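Local coordinates for protein 3-oxosteroid 1-dehydrogenase (Sterolibacterium denitrificans, PDB 7P18) that probably catalyses the FAD-dependent 1,2-dehydrogenation of 3-oxosteroids to 3-oxo-Delta(1)-steroids, and is caught here with the product-type steroid androsta-1,4-diene-3,17-dione, at residues H113-H121 with G533-G541; F338-C346 with K458-D469. All coordinates share one frame; numbering follows the deposited sequence.

How the interactions relate
Both contacts are buried, and both border the same steroid, but they hold different loops. Interaction 1 lies nearer the centre of the molecule and joins the loop before strand 131-138 to the loop before helix 543-559; three tyrosines pack on a glycine-rich loop that grips the steroid's 3-oxo group through one backbone N-H and one tyrosine hydroxyl. Interaction 2 lies farther out and ties the loop between strands 335-336 and 347-349 to the short helix 462-466 and its flanks. Its polar bonds come from side chains, a lysine ammonium and an asparagine amide ending on backbone carbonyls. The two meet at a probable hydrogen bond of 2.9 Å between Tyr-115 OH and Tyr-467 OH, and Tyr-118 packs against Phe-463.

Interaction 1: H113-H121 with G533-G541; sequences HRYPDYYQH and GKAYPGAGG. With ANB (androsta-1,4-diene-3,17-dione), chain D.
The 3-keto end of the steroid pocket is built where loop 113-121 packs on the glycine-rich loop 533-541, Tyr-118 and Tyr-115 lying against Gly-538 and Ala-539. Gly-538 CA sits over one face of the Tyr-118 ring, 3.7 Å from its centroid, a CH-pi contact. Ala-539 CB lies likewise over a face of Tyr-115, and its methyl also meets C4 of the steroid at 3.5 Å. The Tyr-536 ring runs beside that of Tyr-118, nearly parallel (15°) but slid so far that they barely overlap. Two hydrogen bonds join the loops: Tyr-118 N donates to Pro-537 O (3.0 Å), and the phenol oxygen of Tyr-119 accepts a nearly straight bond (163°) from Tyr-536 N and also bonds Glu-365. A water bridges Pro-116 O and Ala-539 N. Tyr-536 swings its ring away from its own backbone N (chi1 -159°) and toward the steroid, where OH donates to ANB O1 at 2.6 Å. Gly-540 N donates to the same oxygen at 3.1 Å, within the type II turn Gly-538 to Gly-541. Two donors converging on the C3 carbonyl would polarise it and favour enolate-like charge there, as is characteristic of the 3-ketosteroid Delta1-dehydrogenase active site.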
loop_
_atom_site.group_PDB
_atom_site.type_symbol
_atom_site.label_atom_id
_atom_site.label_comp_id
_atom_site.label_asym_id
_atom_site.label_seq_id
_atom_site.Cartn_x
_atom_site.Cartn_y
_atom_site.Cartn_z
ATOM N N HIS A 113 13.783 5.094 -10.851
ATOM C CA HIS A 113 14.144 6.227 -11.739
ATOM C C HIS A 113 13.076 6.464 -12.804
ATOM O O HIS A 113 12.911 7.638 -13.254
ATOM C CB HIS A 113 15.536 6.000 -12.378
ATOM C CG HIS A 113 16.616 5.877 -11.360
ATOM N ND1 HIS A 113 17.043 6.963 -10.615
ATOM C CD2 HIS A 113 17.376 4.828 -10.976
ATOM C CE1 HIS A 113 17.983 6.595 -9.787
ATOM N NE2 HIS A 113 18.205 5.274 -9.979
ATOM N N ARG A 114 12.382 5.411 -13.221
ATOM C CA ARG A 114 11.414 5.515 -14.353
ATOM C C ARG A 114 9.960 5.532 -13.870
ATOM O O ARG A 114 9.045 5.536 -14.733
ATOM C CB ARG A 114 11.639 4.344 -15.317
ATOM C CG ARG A 114 13.029 4.298 -15.930
ATOM C CD ARG A 114 13.271 2.945 -16.596
ATOM N NE ARG A 114 12.289 2.726 -17.645
ATOM C CZ ARG A 114 11.936 1.544 -18.128
ATOM N NH1 ARG A 114 12.522 0.431 -17.706
ATOM N NH2 ARG A 114 11.004 1.495 -19.065
ATOM N N TYR A 115 9.724 5.500 -12.565
ATOM C CA TYR A 115 8.357 5.324 -12.003
ATOM C C TYR A 115 7.732 6.709 -11.905
ATOM O O TYR A 115 8.077 7.457 -11.014
ATOM C CB TYR A 115 8.424 4.665 -10.636
ATOM C CG TYR A 115 7.199 3.881 -10.247
ATOM C CD1 TYR A 115 5.910 4.261 -10.625
ATOM C CD2 TYR A 115 7.353 2.753 -9.476
ATOM C CE1 TYR A 115 4.804 3.491 -10.264
ATOM C CE2 TYR A 115 6.265 1.965 -9.128
ATOM C CZ TYR A 115 4.995 2.347 -9.501
ATOM O OH TYR A 115 3.986 1.505 -9.112
ATOM N N PRO A 116 6.813 7.102 -12.807
ATOM C CA PRO A 116 6.273 8.454 -12.800
ATOM C C PRO A 116 5.344 8.730 -11.622
ATOM O O PRO A 116 4.695 7.804 -11.134
ATOM C CB PRO A 116 5.456 8.553 -14.097
ATOM C CG PRO A 116 5.897 7.342 -14.879
ATOM C CD PRO A 116 6.205 6.295 -13.855
ATOM N N ASP A 117 5.325 9.995 -11.183
ATOM C CA ASP A 117 4.275 10.482 -10.251
ATOM C C ASP A 117 2.887 10.163 -10.845
ATOM O O ASP A 117 2.721 10.120 -12.076
ATOM C CB ASP A 117 4.436 11.967 -9.988
ATOM C CG ASP A 117 5.648 12.305 -9.137
ATOM O OD1 ASP A 117 6.227 11.377 -8.511
ATOM O OD2 ASP A 117 5.985 13.489 -9.110
ATOM N N TYR A 118 1.882 9.973 -9.994
ATOM C CA TYR A 118 0.556 9.478 -10.467
ATOM C C TYR A 118 -0.254 10.533 -11.205
ATOM O O TYR A 118 -1.210 10.164 -11.872
ATOM C CB TYR A 118 -0.195 8.870 -9.279
ATOM C CG TYR A 118 0.295 7.498 -8.871
ATOM C CD1 TYR A 118 1.473 6.931 -9.352
ATOM C CD2 TYR A 118 -0.436 6.757 -7.962
ATOM C CE1 TYR A 118 1.910 5.683 -8.933
ATOM C CE2 TYR A 118 -0.028 5.503 -7.549
ATOM C CZ TYR A 118 1.133 4.948 -8.051
ATOM O OH TYR A 118 1.506 3.711 -7.591
ATOM N N TYR A 119 -0.013 11.828 -10.988
ATOM C CA TYR A 119 -0.857 12.906 -11.532
ATOM C C TYR A 119 -0.013 13.765 -12.479
ATOM O O TYR A 119 0.445 14.853 -12.104
ATOM C CB TYR A 119 -1.466 13.765 -10.420
ATOM C CG TYR A 119 -2.251 13.034 -9.362
ATOM C CD1 TYR A 119 -3.330 12.207 -9.669
ATOM C CD2 TYR A 119 -1.937 13.196 -8.028
ATOM C CE1 TYR A 119 -4.034 11.539 -8.664
ATOM C CE2 TYR A 119 -2.638 12.547 -7.026
ATOM C CZ TYR A 119 -3.726 11.760 -7.342
ATOM O OH TYR A 119 -4.396 11.151 -6.321
ATOM N N GLN A 120 0.257 13.254 -13.682
ATOM C CA GLN A 120 1.179 13.933 -14.615
ATOM C C GLN A 120 0.544 15.259 -15.073
ATOM O O GLN A 120 1.294 16.150 -15.511
ATOM C CB GLN A 120 1.492 13.028 -15.803
ATOM C CG GLN A 120 2.405 11.870 -15.432
ATOM C CD GLN A 120 3.775 12.306 -14.986
ATOM O OE1 GLN A 120 4.439 13.055 -15.677
ATOM N NE2 GLN A 120 4.185 11.870 -13.789
ATOM N N HIS A 121 -0.775 15.396 -14.986
ATOM C CA HIS A 121 -1.486 16.638 -15.388
ATOM C C HIS A 121 -1.344 17.744 -14.331
ATOM O O HIS A 121 -1.770 18.853 -14.626
ATOM C CB HIS A 121 -2.940 16.336 -15.646
ATOM C CG HIS A 121 -3.626 15.744 -14.455
ATOM N ND1 HIS A 121 -3.596 14.360 -14.189
ATOM C CD2 HIS A 121 -4.300 16.310 -13.427
ATOM C CE1 HIS A 121 -4.287 14.127 -13.083
ATOM N NE2 HIS A 121 -4.699 15.295 -12.582
ATOM N N GLY A 533 -4.475 14.064 1.953
ATOM C CA GLY A 533 -5.875 14.472 1.742
ATOM C C GLY A 533 -6.705 13.359 1.106
ATOM O O GLY A 533 -6.676 12.230 1.602
ATOM N N LYS A 534 -7.339 13.641 -0.031
ATOM C CA LYS A 534 -8.101 12.609 -0.792
ATOM C C LYS A 534 -7.293 12.154 -2.009
ATOM O O LYS A 534 -7.878 11.765 -3.002
ATOM C CB LYS A 534 -9.460 13.191 -1.159
ATOM C CG LYS A 534 -10.335 13.516 0.033
ATOM C CD LYS A 534 -11.601 14.244 -0.332
ATOM C CE LYS A 534 -12.441 14.614 0.860
ATOM N NZ LYS A 534 -13.667 15.289 0.375
ATOM N N ALA A 535 -5.957 12.189 -1.905
ATOM C CA ALA A 535 -5.078 11.958 -3.066
ATOM C C ALA A 535 -4.010 10.932 -2.728
ATOM O O ALA A 535 -3.863 10.513 -1.578
ATOM C CB ALA A 535 -4.494 13.263 -3.539
ATOM N N TYR A 536 -3.310 10.487 -3.761
ATOM C CA TYR A 536 -2.221 9.506 -3.667
ATOM C C TYR A 536 -1.173 9.945 -4.680
ATOM O O TYR A 536 -1.411 9.831 -5.878
ATOM C CB TYR A 536 -2.776 8.133 -4.024
ATOM C CG TYR A 536 -1.995 6.955 -3.539
ATOM C CD1 TYR A 536 -0.679 6.716 -3.900
ATOM C CD2 TYR A 536 -2.655 5.976 -2.802
ATOM C CE1 TYR A 536 0.006 5.585 -3.435
ATOM C CE2 TYR A 536 -2.009 4.829 -2.370
ATOM C CZ TYR A 536 -0.665 4.653 -2.650
ATOM O OH TYR A 536 -0.078 3.515 -2.162
ATOM N N PRO A 537 -0.093 10.623 -4.229
ATOM C CA PRO A 537 0.749 11.397 -5.150
ATOM C C PRO A 537 1.611 10.574 -6.118
ATOM O O PRO A 537 1.912 11.039 -7.229
ATOM C CB PRO A 537 1.631 12.197 -4.187
ATOM C CG PRO A 537 1.693 11.360 -2.943
ATOM C CD PRO A 537 0.275 10.832 -2.824
ATOM N N GLY A 538 1.982 9.381 -5.679
ATOM C CA GLY A 538 2.875 8.466 -6.384
ATOM C C GLY A 538 3.080 7.220 -5.571
ATOM O O GLY A 538 2.653 7.184 -4.382
ATOM N N ALA A 539 3.733 6.231 -6.154
ATOM C CA ALA A 539 4.060 4.986 -5.435
ATOM C C ALA A 539 4.856 5.330 -4.178
ATOM O O ALA A 539 5.865 6.082 -4.284
ATOM C CB ALA A 539 4.773 4.036 -6.367
ATOM N N GLY A 540 4.367 4.901 -3.017
ATOM C CA GLY A 540 4.941 5.291 -1.710
ATOM C C GLY A 540 4.222 6.411 -1.015
ATOM O O GLY A 540 4.766 6.906 0.001
ATOM N N GLY A 541 3.021 6.743 -1.465
ATOM C CA GLY A 541 2.221 7.826 -0.883
ATOM C C GLY A 541 1.540 7.452 0.422
ATOM O O GLY A 541 1.001 8.367 1.031
HETATM C C1 ANB D . 1.559 -0.425 -4.535
HETATM C C10 ANB D . 2.677 -0.619 -5.515
HETATM C C11 ANB D . 2.219 -3.191 -5.600
HETATM C C12 ANB D . 2.788 -4.605 -5.788
HETATM C C13 ANB D . 3.797 -4.633 -6.922
HETATM C C14 ANB D . 4.924 -3.655 -6.562
HETATM C C15 ANB D . 6.041 -4.000 -7.557
HETATM C C16 ANB D . 5.940 -5.528 -7.709
HETATM C C17 ANB D . 4.594 -5.913 -7.129
HETATM C C18 ANB D . 3.147 -4.357 -8.299
HETATM C C19 ANB D . 2.097 -0.310 -6.924
HETATM C C2 ANB D . 1.314 0.720 -3.895
HETATM C C3 ANB D . 2.307 1.793 -3.877
HETATM C C4 ANB D . 3.609 1.414 -4.411
HETATM C C5 ANB D . 3.792 0.362 -5.221
HETATM C C6 ANB D . 5.094 0.164 -5.945
HETATM C C7 ANB D . 5.569 -1.282 -5.964
HETATM C C8 ANB D . 4.456 -2.209 -6.430
HETATM C C9 ANB D . 3.270 -2.079 -5.446
HETATM O O1 ANB D . 2.069 2.915 -3.411
HETATM O O2 ANB D . 4.229 -7.043 -6.902
HETATM O O HOH W 1 5.126 7.358 -8.399
#

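Interaction 2: F338-C346 with K458-D469. With ANB (androsta-1,4-diene-3,17-dione), chain D.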
loop_
_atom_site.group_PDB
_atom_site.type_symbol
_atom_site.label_atom_id
_atom_site.label_comp_id
_atom_site.label_asym_id
_atom_site.label_seq_id
_atom_site.Cartn_x
_atom_site.Cartn_y
_atom_site.Cartn_z
ATOM N N PHE A 338 -2.687 -3.825 -8.945
ATOM C CA PHE A 338 -1.936 -2.540 -8.907
ATOM C C PHE A 338 -1.472 -2.149 -10.302
ATOM O O PHE A 338 -1.671 -0.963 -10.656
ATOM C CB PHE A 338 -0.774 -2.599 -7.936
ATOM C CG PHE A 338 -1.196 -2.845 -6.512
ATOM C CD1 PHE A 338 -1.582 -1.794 -5.701
ATOM C CD2 PHE A 338 -1.234 -4.128 -5.993
ATOM C CE1 PHE A 338 -1.959 -2.009 -4.388
ATOM C CE2 PHE A 338 -1.648 -4.338 -4.688
ATOM C CZ PHE A 338 -2.002 -3.283 -3.886
ATOM N N ALA A 339 -0.866 -3.082 -11.042
ATOM C CA ALA A 339 -0.140 -2.774 -12.303
ATOM C C ALA A 339 -0.852 -3.317 -13.548
ATOM O O ALA A 339 -0.695 -2.727 -14.631
ATOM C CB ALA A 339 1.235 -3.397 -12.222
ATOM N N GLU A 340 -1.511 -4.478 -13.415
ATOM C CA GLU A 340 -1.852 -5.354 -14.577
ATOM C C GLU A 340 -2.993 -4.741 -15.395
ATOM O O GLU A 340 -3.111 -5.064 -16.602
ATOM C CB GLU A 340 -2.243 -6.760 -14.118
ATOM C CG GLU A 340 -1.219 -7.417 -13.232
ATOM C CD GLU A 340 -1.547 -7.311 -11.749
ATOM O OE1 GLU A 340 -1.755 -6.157 -11.257
ATOM O OE2 GLU A 340 -1.536 -8.357 -11.074
ATOM N N ARG A 341 -3.813 -3.866 -14.803
ATOM C CA ARG A 341 -4.926 -3.211 -15.532
ATOM C C ARG A 341 -4.392 -2.322 -16.682
ATOM O O ARG A 341 -5.152 -2.055 -17.633
ATOM C CB ARG A 341 -5.806 -2.356 -14.615
ATOM C CG ARG A 341 -6.512 -3.144 -13.512
ATOM C CD ARG A 341 -7.164 -2.216 -12.492
ATOM N NE ARG A 341 -6.177 -1.705 -11.548
ATOM C CZ ARG A 341 -5.676 -0.464 -11.547
ATOM N NH1 ARG A 341 -6.084 0.437 -12.417
ATOM N NH2 ARG A 341 -4.812 -0.115 -10.617
ATOM N N ASN A 342 -3.160 -1.860 -16.594
ATOM C CA ASN A 342 -2.565 -0.944 -17.612
ATOM C C ASN A 342 -2.235 -1.725 -18.886
ATOM O O ASN A 342 -2.007 -1.079 -19.953
ATOM C CB ASN A 342 -1.296 -0.263 -17.120
ATOM C CG ASN A 342 -1.536 0.695 -15.972
ATOM O OD1 ASN A 342 -2.321 0.386 -15.081
ATOM N ND2 ASN A 342 -0.774 1.781 -15.937
ATOM N N LEU A 343 -2.194 -3.049 -18.799
ATOM C CA LEU A 343 -1.815 -3.933 -19.944
ATOM C C LEU A 343 -2.875 -3.890 -21.032
ATOM O O LEU A 343 -4.064 -3.634 -20.801
ATOM C CB LEU A 343 -1.523 -5.342 -19.441
ATOM C CG LEU A 343 -0.250 -5.449 -18.599
ATOM C CD1 LEU A 343 -0.194 -6.793 -17.895
ATOM C CD2 LEU A 343 0.985 -5.263 -19.455
ATOM N N PRO A 344 -2.455 -4.066 -22.307
ATOM C CA PRO A 344 -3.359 -3.882 -23.435
ATOM C C PRO A 344 -4.285 -5.083 -23.685
ATOM O O PRO A 344 -3.814 -6.186 -23.644
ATOM C CB PRO A 344 -2.357 -3.654 -24.594
ATOM C CG PRO A 344 -1.220 -4.488 -24.245
ATOM C CD PRO A 344 -1.075 -4.321 -22.735
ATOM N N GLY A 345 -5.575 -4.809 -23.898
ATOM C CA GLY A 345 -6.582 -5.830 -24.240
ATOM C C GLY A 345 -7.570 -6.124 -23.110
ATOM O O GLY A 345 -8.350 -7.058 -23.278
ATOM N N CYS A 346 -7.531 -5.394 -21.997
ATOM C CA CYS A 346 -8.513 -5.635 -20.896
ATOM C C CYS A 346 -9.395 -4.408 -20.725
ATOM O O CYS A 346 -8.895 -3.274 -20.889
ATOM C CB CYS A 346 -7.828 -6.026 -19.611
ATOM S SG CYS A 346 -6.864 -4.703 -18.823
ATOM N N LYS A 458 -7.125 6.025 -21.882
ATOM C CA LYS A 458 -6.135 5.039 -21.373
ATOM C C LYS A 458 -4.847 5.144 -22.208
ATOM O O LYS A 458 -4.952 5.225 -23.453
ATOM C CB LYS A 458 -6.639 3.607 -21.414
ATOM C CG LYS A 458 -5.737 2.636 -20.688
ATOM C CD LYS A 458 -6.145 1.184 -20.884
ATOM C CE LYS A 458 -5.283 0.277 -20.063
ATOM N NZ LYS A 458 -5.390 -1.140 -20.455
ATOM N N GLY A 459 -3.684 5.218 -21.537
ATOM C CA GLY A 459 -2.361 5.284 -22.192
ATOM C C GLY A 459 -2.011 6.695 -22.649
ATOM O O GLY A 459 -0.975 6.841 -23.349
ATOM N N GLY A 460 -2.780 7.710 -22.256
ATOM C CA GLY A 460 -2.581 9.107 -22.700
ATOM C C GLY A 460 -1.486 9.857 -21.946
ATOM O O GLY A 460 -1.286 11.060 -22.216
ATOM N N ASN A 461 -0.792 9.237 -21.009
ATOM C CA ASN A 461 0.298 9.891 -20.257
ATOM C C ASN A 461 1.317 8.842 -19.843
ATOM O O ASN A 461 0.991 7.660 -19.936
ATOM C CB ASN A 461 -0.271 10.650 -19.056
ATOM C CG ASN A 461 -0.834 9.708 -18.026
ATOM O OD1 ASN A 461 -0.087 9.028 -17.312
ATOM N ND2 ASN A 461 -2.143 9.625 -17.981
ATOM N N VAL A 462 2.493 9.265 -19.349
ATOM C CA VAL A 462 3.641 8.354 -19.063
ATOM C C VAL A 462 3.343 7.455 -17.866
ATOM O O VAL A 462 3.917 6.379 -17.812
ATOM C CB VAL A 462 4.966 9.111 -18.889
ATOM C CG1 VAL A 462 5.332 9.792 -20.194
ATOM C CG2 VAL A 462 4.937 10.085 -17.718
ATOM N N PHE A 463 2.475 7.858 -16.936
ATOM C CA PHE A 463 2.127 6.962 -15.807
ATOM C C PHE A 463 1.400 5.738 -16.370
ATOM O O PHE A 463 1.827 4.592 -16.112
ATOM C CB PHE A 463 1.306 7.656 -14.712
ATOM C CG PHE A 463 0.722 6.642 -13.780
ATOM C CD1 PHE A 463 1.507 5.968 -12.862
ATOM C CD2 PHE A 463 -0.590 6.245 -13.937
ATOM C CE1 PHE A 463 0.967 4.974 -12.061
ATOM C CE2 PHE A 463 -1.119 5.240 -13.146
ATOM C CZ PHE A 463 -0.348 4.624 -12.202
ATOM N N ASP A 464 0.327 5.953 -17.117
ATOM C CA ASP A 464 -0.462 4.850 -17.732
ATOM C C ASP A 464 0.479 3.910 -18.499
ATOM O O ASP A 464 0.435 2.681 -18.300
ATOM C CB ASP A 464 -1.510 5.361 -18.711
ATOM C CG ASP A 464 -2.707 6.075 -18.121
ATOM O OD1 ASP A 464 -2.588 6.570 -17.005
ATOM O OD2 ASP A 464 -3.680 6.226 -18.859
ATOM N N ARG A 465 1.375 4.474 -19.306
ATOM C CA ARG A 465 2.225 3.680 -20.235
ATOM C C ARG A 465 3.327 2.940 -19.483
ATOM O O ARG A 465 3.827 1.966 -20.025
ATOM C CB ARG A 465 2.816 4.593 -21.306
ATOM C CG ARG A 465 1.760 5.204 -22.209
ATOM C CD ARG A 465 2.319 5.849 -23.439
ATOM N NE ARG A 465 3.142 7.021 -23.224
ATOM C CZ ARG A 465 2.719 8.289 -23.267
ATOM N NH1 ARG A 465 1.442 8.585 -23.430
ATOM N NH2 ARG A 465 3.590 9.271 -23.110
ATOM N N TYR A 466 3.659 3.325 -18.250
ATOM C CA TYR A 466 4.712 2.657 -17.451
ATOM C C TYR A 466 4.436 1.148 -17.348
ATOM O O TYR A 466 5.385 0.365 -17.361
ATOM C CB TYR A 466 4.834 3.298 -16.070
ATOM C CG TYR A 466 5.943 2.758 -15.205
ATOM C CD1 TYR A 466 7.279 2.861 -15.564
ATOM C CD2 TYR A 466 5.659 2.152 -13.996
ATOM C CE1 TYR A 466 8.288 2.351 -14.754
ATOM C CE2 TYR A 466 6.650 1.645 -13.170
ATOM C CZ TYR A 466 7.976 1.742 -13.554
ATOM O OH TYR A 466 8.884 1.242 -12.668
ATOM N N TYR A 467 3.179 0.750 -17.157
ATOM C CA TYR A 467 2.764 -0.656 -16.979
ATOM C C TYR A 467 2.037 -1.163 -18.229
ATOM O O TYR A 467 1.372 -2.204 -18.132
ATOM C CB TYR A 467 1.941 -0.781 -15.692
ATOM C CG TYR A 467 2.747 -0.798 -14.414
ATOM C CD1 TYR A 467 3.837 -1.634 -14.221
ATOM C CD2 TYR A 467 2.362 0.007 -13.348
ATOM C CE1 TYR A 467 4.544 -1.661 -13.022
ATOM C CE2 TYR A 467 3.050 -0.010 -12.141
ATOM C CZ TYR A 467 4.165 -0.811 -11.992
ATOM O OH TYR A 467 4.782 -0.783 -10.786
ATOM N N GLY A 468 2.106 -0.444 -19.350
ATOM C CA GLY A 468 1.705 -0.985 -20.662
ATOM C C GLY A 468 2.729 -2.005 -21.192
ATOM O O GLY A 468 3.732 -2.273 -20.512
ATOM N N ASP A 469 2.469 -2.569 -22.358
ATOM C CA ASP A 469 3.396 -3.508 -23.049
ATOM C C ASP A 469 4.175 -2.679 -24.082
ATOM O O ASP A 469 3.560 -2.187 -25.025
ATOM C CB ASP A 469 2.631 -4.667 -23.678
ATOM C CG ASP A 469 3.505 -5.735 -24.330
ATOM O OD1 ASP A 469 4.679 -5.429 -24.700
ATOM O OD2 ASP A 469 3.001 -6.836 -24.452
HETATM C C1 ANB D . 1.559 -0.425 -4.535
HETATM C C10 ANB D . 2.677 -0.619 -5.515
HETATM C C11 ANB D . 2.219 -3.191 -5.600
HETATM C C12 ANB D . 2.788 -4.605 -5.788
HETATM C C13 ANB D . 3.797 -4.633 -6.922
HETATM C C14 ANB D . 4.924 -3.655 -6.562
HETATM C C15 ANB D . 6.041 -4.000 -7.557
HETATM C C16 ANB D . 5.940 -5.528 -7.709
HETATM C C17 ANB D . 4.594 -5.913 -7.129
HETATM C C18 ANB D . 3.147 -4.357 -8.299
HETATM C C19 ANB D . 2.097 -0.310 -6.924
HETATM C C2 ANB D . 1.314 0.720 -3.895
HETATM C C3 ANB D . 2.307 1.793 -3.877
HETATM C C4 ANB D . 3.609 1.414 -4.411
HETATM C C5 ANB D . 3.792 0.362 -5.221
HETATM C C6 ANB D . 5.094 0.164 -5.945
HETATM C C7 ANB D . 5.569 -1.282 -5.964
HETATM C C8 ANB D . 4.456 -2.209 -6.430
HETATM C C9 ANB D . 3.270 -2.079 -5.446
HETATM O O1 ANB D . 2.069 2.915 -3.411
HETATM O O2 ANB D . 4.229 -7.043 -6.902
HETATM O O HOH W 2 -7.628 -1.382 -22.304
#
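A single ammonium group, NZ of Lys-458, gathers three successive backbone carbonyls of loop 338-346, tying the 3-10 turn 340-342, between strands 335-336 and 347-349, to the flank of the N-capped helix 462-466 behind one wall of the steroid pocket. It donates to Arg-341 O at 3.0 Å, in the carbonyl plane, and more weakly to Asn-342 O and Leu-343 O. The Lys-458 chain is extended throughout, CG opposite its own N (chi1 -170°), which carries NZ across to the three oxygens; Cys-477 O and a water shared with Cys-346 O are further partners. Asn-342 ND2 donates to Asp-464 O of the helix at 2.8 Å. The amide stands nearly perpendicular to the Tyr-467 ring, with ND2 at the ring edge. Two residues before the 3-10 turn begins, Phe-338 lays a ring face against the steroid, CG 3.6 Å from ANB C11. Trimming this side chain to an alanine is likely to leave C11 and C1 of the steroid without that aromatic cover and to open a gap on this side of the pocket. The next residue turns to the helix side: Ala-339 CB lies 3.5 Å from the Tyr-467 ring centroid and only 4° off its normal, while Tyr-466 CD2 covers the opposite face.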